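Local coordinates for protein tyrosine--tRNA ligase (Archaeoglobus fulgidus, PDB 2CYB) that probably catalyses the ATP-dependent activation of tyrosine and its transfer to the acceptor end of tRNA(Tyr), working as a homodimer, at residues 165-170 / 189-194; 21-26 / 62-67. All coordinates share one frame; numbering follows the deposited sequence.

Contact 1: residues 165-170 / 189-194; sequences DIAHLG and ENLPRL. With TYR (tyrosine), chain C.
Leu191 reaches across to Ile166 and Ala167 and packs segment 189-194 against the last turn of helix 154-168, in the Rossmann-type catalytic domain of a class I synthetase. The packing is wholly apolar and slight, burying 101 Å² over both sides, with no hydrogen bond across. The two methyls of Leu191 divide the work: CD1 lies 4.3 Å from Ile166 CB, while CD2 lies 4.3 Å from Ala167 CB. Leucine suits the place because its forked end meets two successive helix residues at once, and the short Ala167 lets the backbones approach to 7.5 Å between the CA atoms of Ala167 and Leu191. On the same helix Leu164 also touches Leu191, whereas Ile166 additionally packs on Tyr36, whose OH is hydrogen-bonded to the bound tyrosine.

Backbone hydrogen bonds shape each segment locally. Helix 154-168 closes in a Schellman motif at Gly170, whose positive phi is easily adopted by a residue without a side chain; Gly170 N bonds to Ala167 O at 3.1 Å. In the other segment, Leu194 N bonds to Leu191 O at 2.9 Å, curling the chain back beyond the leucine.

Polar recognition occupies a different side of the helix, where Asp165 points away from Leu191 and reads the phenol of bound tyrosine. The carboxylate is engaged through both oxygens: OD2 accepts from Gln116 NE2, with a weak bond to Tyr115 OH, while OD1 serves the ligand. Asp165 CG stands beside the backbone N, anti to the carbonyl carbon (chi1 -71°), and from there OD1 accepts the hydrogen bond of the ligand OH at 2.6 Å.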
loop_
_atom_site.group_PDB
_atom_site.type_symbol
_atom_site.label_atom_id
_atom_site.label_comp_id
_atom_site.label_asym_id
_atom_site.label_seq_id
_atom_site.Cartn_x
_atom_site.Cartn_y
_atom_site.Cartn_z
ATOM N N ASP A 165 -7.631 -1.111 -12.230
ATOM C CA ASP A 165 -7.519 -0.532 -13.568
ATOM C C ASP A 165 -8.594 -1.128 -14.470
ATOM O O ASP A 165 -9.141 -0.441 -15.325
ATOM C CB ASP A 165 -6.146 -0.818 -14.181
ATOM C CG ASP A 165 -5.045 -0.039 -13.518
ATOM O OD1 ASP A 165 -3.889 -0.495 -13.594
ATOM O OD2 ASP A 165 -5.330 1.032 -12.935
ATOM N N ILE A 166 -8.891 -2.411 -14.272
ATOM C CA ILE A 166 -9.899 -3.093 -15.074
ATOM C C ILE A 166 -11.250 -2.385 -14.920
ATOM O O ILE A 166 -11.917 -2.066 -15.907
ATOM C CB ILE A 166 -10.039 -4.576 -14.646
ATOM C CG1 ILE A 166 -8.742 -5.334 -14.970
ATOM C CG2 ILE A 166 -11.220 -5.218 -15.363
ATOM C CD1 ILE A 166 -8.668 -6.707 -14.342
ATOM N N ALA A 167 -11.632 -2.116 -13.677
ATOM C CA ALA A 167 -12.902 -1.447 -13.403
ATOM C C ALA A 167 -12.928 0.010 -13.852
ATOM O O ALA A 167 -13.883 0.453 -14.489
ATOM C CB ALA A 167 -13.215 -1.523 -11.921
ATOM N N HIS A 168 -11.884 0.760 -13.522
ATOM C CA HIS A 168 -11.849 2.170 -13.885
ATOM C C HIS A 168 -11.696 2.466 -15.373
ATOM O O HIS A 168 -12.032 3.563 -15.817
ATOM C CB HIS A 168 -10.777 2.889 -13.064
ATOM C CG HIS A 168 -11.179 3.117 -11.639
ATOM N ND1 HIS A 168 -11.545 4.354 -11.158
ATOM C CD2 HIS A 168 -11.331 2.252 -10.608
ATOM C CE1 HIS A 168 -11.907 4.243 -9.891
ATOM N NE2 HIS A 168 -11.787 2.977 -9.533
ATOM N N LEU A 169 -11.199 1.501 -16.145
ATOM C CA LEU A 169 -11.060 1.696 -17.583
ATOM C C LEU A 169 -12.276 1.104 -18.312
ATOM O O LEU A 169 -12.333 1.091 -19.546
ATOM C CB LEU A 169 -9.764 1.044 -18.090
ATOM C CG LEU A 169 -8.460 1.688 -17.598
ATOM C CD1 LEU A 169 -7.276 0.792 -17.960
ATOM C CD2 LEU A 169 -8.294 3.072 -18.209
ATOM N N GLY A 170 -13.242 0.608 -17.541
ATOM C CA GLY A 170 -14.442 0.027 -18.127
ATOM C C GLY A 170 -14.123 -1.152 -19.022
ATOM O O GLY A 170 -14.721 -1.333 -20.080
ATOM N N GLU A 189 -12.408 -11.847 -7.888
ATOM C CA GLU A 189 -12.957 -12.088 -6.562
ATOM C C GLU A 189 -13.272 -10.819 -5.760
ATOM O O GLU A 189 -14.291 -10.757 -5.068
ATOM C CB GLU A 189 -11.998 -12.978 -5.763
ATOM C CG GLU A 189 -12.511 -13.402 -4.402
ATOM C CD GLU A 189 -11.548 -14.321 -3.675
ATOM O OE1 GLU A 189 -11.209 -15.388 -4.226
ATOM O OE2 GLU A 189 -11.130 -13.980 -2.547
ATOM N N ASN A 190 -12.417 -9.808 -5.876
ATOM C CA ASN A 190 -12.586 -8.571 -5.117
ATOM C C ASN A 190 -13.360 -7.424 -5.752
ATOM O O ASN A 190 -14.025 -6.672 -5.038
ATOM C CB ASN A 190 -11.214 -8.052 -4.684
ATOM C CG ASN A 190 -10.649 -8.827 -3.519
ATOM O OD1 ASN A 190 -11.059 -9.955 -3.252
ATOM N ND2 ASN A 190 -9.694 -8.230 -2.821
ATOM N N LEU A 191 -13.275 -7.272 -7.071
ATOM C CA LEU A 191 -13.975 -6.174 -7.731
ATOM C C LEU A 191 -15.476 -6.138 -7.441
ATOM O O LEU A 191 -16.038 -5.066 -7.242
ATOM C CB LEU A 191 -13.733 -6.193 -9.240
ATOM C CG LEU A 191 -12.303 -5.804 -9.655
ATOM C CD1 LEU A 191 -12.221 -5.694 -11.159
ATOM C CD2 LEU A 191 -11.920 -4.476 -9.021
ATOM N N PRO A 192 -16.140 -7.304 -7.397
ATOM C CA PRO A 192 -17.576 -7.248 -7.116
ATOM C C PRO A 192 -17.870 -6.637 -5.744
ATOM O O PRO A 192 -18.902 -5.995 -5.556
ATOM C CB PRO A 192 -18.005 -8.712 -7.202
ATOM C CG PRO A 192 -17.040 -9.294 -8.207
ATOM C CD PRO A 192 -15.726 -8.677 -7.751
ATOM N N ARG A 193 -16.956 -6.832 -4.794
ATOM C CA ARG A 193 -17.137 -6.300 -3.448
ATOM C C ARG A 193 -17.102 -4.779 -3.451
ATOM O O ARG A 193 -17.539 -4.139 -2.491
ATOM C CB ARG A 193 -16.069 -6.843 -2.505
ATOM C CG ARG A 193 -16.111 -8.350 -2.317
ATOM C CD ARG A 193 -17.365 -8.790 -1.579
ATOM N NE ARG A 193 -17.332 -10.217 -1.268
ATOM C CZ ARG A 193 -18.153 -10.815 -0.417
ATOM N NH1 ARG A 193 -19.085 -10.110 0.221
ATOM N NH2 ARG A 193 -18.034 -12.120 -0.192
ATOM N N LEU A 194 -16.578 -4.201 -4.528
ATOM C CA LEU A 194 -16.514 -2.754 -4.645
ATOM C C LEU A 194 -17.566 -2.253 -5.622
ATOM O O LEU A 194 -17.541 -1.099 -6.043
ATOM C CB LEU A 194 -15.113 -2.314 -5.091
ATOM C CG LEU A 194 -14.075 -2.219 -3.961
ATOM C CD1 LEU A 194 -13.856 -3.578 -3.327
ATOM C CD2 LEU A 194 -12.764 -1.683 -4.510
HETATM N N TYR C . 1.405 -6.398 -14.340
HETATM C CA TYR C . 1.662 -6.193 -15.788
HETATM C C TYR C . 3.009 -6.783 -16.195
HETATM O O TYR C . 3.352 -6.681 -17.385
HETATM C CB TYR C . 1.606 -4.696 -16.107
HETATM C CG TYR C . 0.240 -4.118 -15.827
HETATM C CD1 TYR C . 0.070 -3.042 -14.955
HETATM C CD2 TYR C . -0.895 -4.663 -16.442
HETATM C CE1 TYR C . -1.209 -2.515 -14.704
HETATM C CE2 TYR C . -2.159 -4.153 -16.202
HETATM C CZ TYR C . -2.313 -3.079 -15.336
HETATM O OH TYR C . -3.571 -2.572 -15.126
HETATM O OXT TYR C . 3.697 -7.355 -15.323
#

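Contact 2: residues 21-26 / 62-67; sequences EELRQL and AGFEII
Where a helix hands over to a parallel strand of the Rossmann-type sheet, the residue before the strand, Phe64, lays the far end of its ring against helix 20-28 near the N terminus. Two leucines one helical turn apart receive it. Leu23 CD1 stands 4.3 Å from Phe64 CZ, and Leu26 CD2 stands 4.4 Å from Phe64 CE2, both methyls approaching the ring obliquely. Phenylalanine fits because the backbones are well separated, 10.7 Å between the CA atoms of Leu26 and Phe64, and its long, flat apolar side chain spans the gap. Leu23 gains its reach with CG anti to the backbone N (chi1 171°). Ile10 of helix 3-11 and Leu59 of helix 47-61 also touch Phe64, so the 80 Å² buried between the segments is one part of a larger apolar cluster. Before the ring, Gly63 takes up a positive phi at which a side chain would press on the preceding carbonyl; it completes a Schellman motif in which Phe64 N bonds to Leu59 O. The chain thus leaves helix 47-61 and turns directly into strand 65-70, the helix-to-strand return of a right-handed beta-alpha-beta crossover, as is typical of the Rossmann fold.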
loop_
_atom_site.group_PDB
_atom_site.type_symbol
_atom_site.label_atom_id
_atom_site.label_comp_id
_atom_site.label_asym_id
_atom_site.label_seq_id
_atom_site.Cartn_x
_atom_site.Cartn_y
_atom_site.Cartn_z
ATOM N N GLU A 21 -17.297 -19.542 -21.660
ATOM C CA GLU A 21 -18.710 -19.186 -21.723
ATOM C C GLU A 21 -18.915 -17.684 -21.559
ATOM O O GLU A 21 -19.673 -17.070 -22.316
ATOM C CB GLU A 21 -19.483 -19.959 -20.650
ATOM C CG GLU A 21 -19.250 -21.466 -20.725
ATOM C CD GLU A 21 -20.019 -22.250 -19.675
ATOM O OE1 GLU A 21 -19.838 -21.975 -18.469
ATOM O OE2 GLU A 21 -20.803 -23.146 -20.057
ATOM N N GLU A 22 -18.231 -17.096 -20.578
ATOM C CA GLU A 22 -18.329 -15.661 -20.323
ATOM C C GLU A 22 -17.910 -14.879 -21.558
ATOM O O GLU A 22 -18.536 -13.881 -21.919
ATOM C CB GLU A 22 -17.442 -15.265 -19.135
ATOM C CG GLU A 22 -18.005 -15.635 -17.770
ATOM C CD GLU A 22 -16.993 -15.446 -16.646
ATOM O OE1 GLU A 22 -16.155 -14.525 -16.752
ATOM O OE2 GLU A 22 -17.043 -16.208 -15.654
ATOM N N LEU A 23 -16.844 -15.336 -22.206
ATOM C CA LEU A 23 -16.348 -14.676 -23.406
ATOM C C LEU A 23 -17.406 -14.736 -24.505
ATOM O O LEU A 23 -17.648 -13.751 -25.202
ATOM C CB LEU A 23 -15.056 -15.350 -23.883
ATOM C CG LEU A 23 -14.505 -14.933 -25.245
ATOM C CD1 LEU A 23 -14.299 -13.423 -25.297
ATOM C CD2 LEU A 23 -13.203 -15.674 -25.499
ATOM N N ARG A 24 -18.027 -15.901 -24.658
ATOM C CA ARG A 24 -19.061 -16.068 -25.675
ATOM C C ARG A 24 -20.232 -15.133 -25.385
ATOM O O ARG A 24 -20.582 -14.293 -26.214
ATOM C CB ARG A 24 -19.557 -17.519 -25.718
ATOM C CG ARG A 24 -20.660 -17.757 -26.758
ATOM C CD ARG A 24 -21.248 -19.161 -26.667
ATOM N NE ARG A 24 -20.381 -20.189 -27.238
ATOM C CZ ARG A 24 -20.132 -20.326 -28.539
ATOM N NH1 ARG A 24 -19.328 -21.295 -28.964
ATOM N NH2 ARG A 24 -20.685 -19.500 -29.416
ATOM N N GLN A 25 -20.828 -15.268 -24.205
ATOM C CA GLN A 25 -21.955 -14.415 -23.856
ATOM C C GLN A 25 -21.585 -12.937 -23.885
ATOM O O GLN A 25 -22.437 -12.087 -24.123
ATOM C CB GLN A 25 -22.541 -14.814 -22.495
ATOM C CG GLN A 25 -21.544 -15.090 -21.396
ATOM C CD GLN A 25 -22.195 -15.738 -20.181
ATOM O OE1 GLN A 25 -23.136 -15.191 -19.601
ATOM N NE2 GLN A 25 -21.698 -16.909 -19.793
ATOM N N LEU A 26 -20.313 -12.629 -23.661
ATOM C CA LEU A 26 -19.862 -11.244 -23.703
ATOM C C LEU A 26 -19.969 -10.724 -25.134
ATOM O O LEU A 26 -20.401 -9.595 -25.368
ATOM C CB LEU A 26 -18.408 -11.136 -23.222
ATOM C CG LEU A 26 -17.689 -9.810 -23.502
ATOM C CD1 LEU A 26 -18.434 -8.652 -22.850
ATOM C CD2 LEU A 26 -16.263 -9.891 -22.970
ATOM N N ALA A 62 -11.715 -8.516 -34.275
ATOM C CA ALA A 62 -12.939 -9.216 -33.919
ATOM C C ALA A 62 -14.019 -8.261 -33.405
ATOM O O ALA A 62 -15.036 -8.703 -32.879
ATOM C CB ALA A 62 -12.649 -10.291 -32.879
ATOM N N GLY A 63 -13.783 -6.958 -33.530
ATOM C CA GLY A 63 -14.783 -5.993 -33.101
ATOM C C GLY A 63 -14.667 -5.333 -31.736
ATOM O O GLY A 63 -15.503 -4.497 -31.391
ATOM N N PHE A 64 -13.650 -5.696 -30.958
ATOM C CA PHE A 64 -13.462 -5.114 -29.628
ATOM C C PHE A 64 -12.906 -3.702 -29.668
ATOM O O PHE A 64 -12.235 -3.311 -30.625
ATOM C CB PHE A 64 -12.478 -5.944 -28.793
ATOM C CG PHE A 64 -13.087 -7.119 -28.102
ATOM C CD1 PHE A 64 -13.601 -8.187 -28.825
ATOM C CD2 PHE A 64 -13.112 -7.177 -26.709
ATOM C CE1 PHE A 64 -14.128 -9.297 -28.175
ATOM C CE2 PHE A 64 -13.636 -8.282 -26.047
ATOM C CZ PHE A 64 -14.147 -9.349 -26.784
ATOM N N GLU A 65 -13.198 -2.950 -28.607
ATOM C CA GLU A 65 -12.682 -1.597 -28.418
ATOM C C GLU A 65 -11.373 -1.917 -27.703
ATOM O O GLU A 65 -11.364 -2.776 -26.826
ATOM C CB GLU A 65 -13.568 -0.789 -27.458
ATOM C CG GLU A 65 -14.949 -0.413 -27.974
ATOM C CD GLU A 65 -15.725 0.450 -26.982
ATOM O OE1 GLU A 65 -16.784 0.988 -27.361
ATOM O OE2 GLU A 65 -15.284 0.590 -25.820
ATOM N N ILE A 66 -10.284 -1.247 -28.061
ATOM C CA ILE A 66 -8.997 -1.540 -27.439
ATOM C C ILE A 66 -8.372 -0.412 -26.637
ATOM O O ILE A 66 -8.272 0.725 -27.101
ATOM C CB ILE A 66 -7.952 -1.982 -28.495
ATOM C CG1 ILE A 66 -8.458 -3.204 -29.262
ATOM C CG2 ILE A 66 -6.623 -2.299 -27.817
ATOM C CD1 ILE A 66 -8.739 -4.409 -28.401
ATOM N N ILE A 67 -7.946 -0.738 -25.423
ATOM C CA ILE A 67 -7.278 0.236 -24.578
ATOM C C ILE A 67 -5.885 -0.289 -24.254
ATOM O O ILE A 67 -5.719 -1.460 -23.916
ATOM C CB ILE A 67 -8.018 0.457 -23.243
ATOM C CG1 ILE A 67 -9.395 1.067 -23.501
ATOM C CG2 ILE A 67 -7.194 1.373 -22.340
ATOM C CD1 ILE A 67 -10.167 1.358 -22.234
#

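Contact 1 and contact 2 follow one another along the chain, the second closing before the first opens, and their centres lie about 17 Å apart in the same catalytic domain. They meet directly where Leu169 O packs 3.5 Å from Ile67 CD1, joining the end of helix 154-168 to strand 65-70. Strand 34-39 also links them: Tyr36, a tyrosine-binding residue, touches Leu169 of contact 1 and Ile67 of contact 2. Their relation to the ligand differs. Contact 1 holds a residue of the tyrosine pocket, whereas the Phe64 side chain of contact 2 stays about 9 Å from that of Tyr36, so it makes no direct approach to that residue.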